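Local atomic coordinates of hypothetical protein, haloacid dehalogenase-like hydrolase (Bacillus subtilis, PDB entry 1NRW), a protein that removes phosphate in vitro from phosphorylated five- and six-carbon sugars and nucleoside monophosphates, and less readily from flavin mononucleotide, as a magnesium-dependent hydrolase of the HAD superfamily. Residues G59-V64 with D74-L79. Residues are numbered along the deposited sequence; the frame is centred on the assembly and turned at random.
Sequences GIKTWV and DPEGRL
One face of the W63 indole is roofed by D74 and P75. P75 CD sits squarely over the five-membered ring, a CH-pi contact 3.7 Å from its centroid and 7° off the normal. D74 CB lies over the six-membered ring nearer the rim, 3.4 Å from W63 CZ3, and the D74 carboxylate stands steeply to the indole, their planes 82° apart. At the ring's nitrogen, W63 NE1 hydrogen-bonds to E39 OE1, and Y80 packs edge-to-face with the indole. The first torsion of D74, 78°, sets CG between its backbone N and carbonyl carbon, and the carboxylate leads off into its own loop: OD1 takes the R78 backbone N from above the carboxylate plane, while OD2 meets R78 NH1, in the guanidinium plane, at 2.8 Å in a salt bridge. A type I turn from D74 to G77 carries the chain round. Beside the indole, P75 CA points a C-H at T62 O (3.3 Å), and water 1 donates to both T62 O and P75 O. Farther out, K61 runs extended past P75 O to place NZ 3.1 Å from both E76 OE1 and E76 OE2, each using its syn lone pair. The contact folds the loop that joins strands 71-73 and 79-82 over the start of strand 63-66 and the residues just before it, at the antiparallel edge of the HAD core sheet. Hydrocarbon from D74 and P75 covers the aromatic face, whereas the exposed K61-E76 pair is a forked salt bridge, its strength probably tempered by solvent.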
loop_
_atom_site.group_PDB
_atom_site.type_symbol
_atom_site.label_atom_id
_atom_site.label_comp_id
_atom_site.label_asym_id
_atom_site.label_seq_id
_atom_site.Cartn_x
_atom_site.Cartn_y
_atom_site.Cartn_z
ATOM N N GLY A 59 -0.995 17.691 -9.411
ATOM C CA GLY A 59 -0.125 18.639 -8.741
ATOM C C GLY A 59 -0.048 18.398 -7.244
ATOM O O GLY A 59 0.337 19.286 -6.486
ATOM N N ILE A 60 -0.418 17.197 -6.809
ATOM C CA ILE A 60 -0.380 16.858 -5.392
ATOM C C ILE A 60 1.016 16.386 -5.003
ATOM O O ILE A 60 1.620 15.565 -5.692
ATOM C CB ILE A 60 -1.407 15.748 -5.047
ATOM C CG1 ILE A 60 -2.832 16.289 -5.216
ATOM C CG2 ILE A 60 -1.187 15.245 -3.615
ATOM C CD1 ILE A 60 -3.915 15.242 -5.037
ATOM N N LYS A 61 1.524 16.924 -3.900
ATOM C CA LYS A 61 2.844 16.560 -3.397
ATOM C C LYS A 61 2.773 16.311 -1.900
ATOM O O LYS A 61 2.529 17.230 -1.116
ATOM C CB LYS A 61 3.855 17.672 -3.675
ATOM C CG LYS A 61 4.187 17.861 -5.144
ATOM C CD LYS A 61 5.280 18.901 -5.322
ATOM C CE LYS A 61 5.723 18.996 -6.773
ATOM N NZ LYS A 61 6.819 19.992 -6.948
ATOM N N THR A 62 2.995 15.064 -1.504
ATOM C CA THR A 62 2.958 14.695 -0.092
ATOM C C THR A 62 4.128 13.770 0.187
ATOM O O THR A 62 4.821 13.339 -0.733
ATOM C CB THR A 62 1.691 13.878 0.249
ATOM O OG1 THR A 62 1.771 12.596 -0.400
ATOM C CG2 THR A 62 0.429 14.594 -0.218
ATOM N N TRP A 63 4.356 13.469 1.462
ATOM C CA TRP A 63 5.387 12.499 1.795
ATOM C C TRP A 63 4.759 11.211 1.285
ATOM O O TRP A 63 3.526 11.088 1.257
ATOM C CB TRP A 63 5.585 12.373 3.307
ATOM C CG TRP A 63 6.248 13.545 3.936
ATOM C CD1 TRP A 63 5.658 14.707 4.331
ATOM C CD2 TRP A 63 7.646 13.683 4.220
ATOM N NE1 TRP A 63 6.601 15.566 4.846
ATOM C CE2 TRP A 63 7.830 14.963 4.790
ATOM C CE3 TRP A 63 8.759 12.849 4.048
ATOM C CZ2 TRP A 63 9.087 15.435 5.189
ATOM C CZ3 TRP A 63 10.016 13.319 4.446
ATOM C CH2 TRP A 63 10.163 14.603 5.011
ATOM N N VAL A 64 5.586 10.257 0.878
ATOM C CA VAL A 64 5.068 8.992 0.383
ATOM C C VAL A 64 5.790 7.805 0.986
ATOM O O VAL A 64 7.018 7.688 0.883
ATOM C CB VAL A 64 5.209 8.869 -1.148
ATOM C CG1 VAL A 64 4.665 7.508 -1.616
ATOM C CG2 VAL A 64 4.466 10.000 -1.837
ATOM N N ASP A 74 10.094 12.238 0.288
ATOM C CA ASP A 74 9.472 13.464 0.757
ATOM C C ASP A 74 8.607 14.022 -0.378
ATOM O O ASP A 74 8.557 13.437 -1.465
ATOM C CB ASP A 74 10.528 14.476 1.251
ATOM C CG ASP A 74 11.245 15.216 0.136
ATOM O OD1 ASP A 74 10.938 15.020 -1.061
ATOM O OD2 ASP A 74 12.139 16.025 0.484
ATOM N N PRO A 75 7.909 15.144 -0.142
ATOM C CA PRO A 75 7.041 15.747 -1.163
ATOM C C PRO A 75 7.670 16.021 -2.530
ATOM O O PRO A 75 6.996 15.923 -3.558
ATOM C CB PRO A 75 6.558 17.023 -0.483
ATOM C CG PRO A 75 6.474 16.611 0.950
ATOM C CD PRO A 75 7.785 15.875 1.132
ATOM N N GLU A 76 8.951 16.366 -2.544
ATOM C CA GLU A 76 9.643 16.653 -3.792
ATOM C C GLU A 76 10.318 15.427 -4.394
ATOM O O GLU A 76 11.027 15.533 -5.396
ATOM C CB GLU A 76 10.681 17.761 -3.582
ATOM C CG GLU A 76 10.084 19.127 -3.307
ATOM C CD GLU A 76 9.136 19.578 -4.404
ATOM O OE1 GLU A 76 9.525 19.526 -5.590
ATOM O OE2 GLU A 76 8.001 19.990 -4.080
ATOM N N GLY A 77 10.106 14.265 -3.780
ATOM C CA GLY A 77 10.698 13.049 -4.305
ATOM C C GLY A 77 12.085 12.707 -3.789
ATOM O O GLY A 77 12.753 11.835 -4.348
ATOM N N ARG A 78 12.538 13.394 -2.743
ATOM C CA ARG A 78 13.851 13.087 -2.179
ATOM C C ARG A 78 13.714 11.804 -1.376
ATOM O O ARG A 78 12.750 11.630 -0.627
ATOM C CB ARG A 78 14.330 14.199 -1.249
ATOM C CG ARG A 78 14.412 15.565 -1.889
ATOM C CD ARG A 78 15.131 16.541 -0.966
ATOM N NE ARG A 78 15.125 17.898 -1.503
ATOM C CZ ARG A 78 14.071 18.708 -1.459
ATOM N NH1 ARG A 78 12.941 18.294 -0.896
ATOM N NH2 ARG A 78 14.147 19.925 -1.982
ATOM N N LEU A 79 14.682 10.909 -1.529
ATOM C CA LEU A 79 14.660 9.637 -0.823
ATOM C C LEU A 79 15.045 9.793 0.648
ATOM O O LEU A 79 16.048 10.433 0.967
ATOM C CB LEU A 79 15.624 8.658 -1.495
ATOM C CG LEU A 79 15.650 7.269 -0.857
ATOM C CD1 LEU A 79 14.330 6.551 -1.148
ATOM C CD2 LEU A 79 16.817 6.472 -1.412
HETATM O O HOH W 1 5.044 13.667 -3.730
#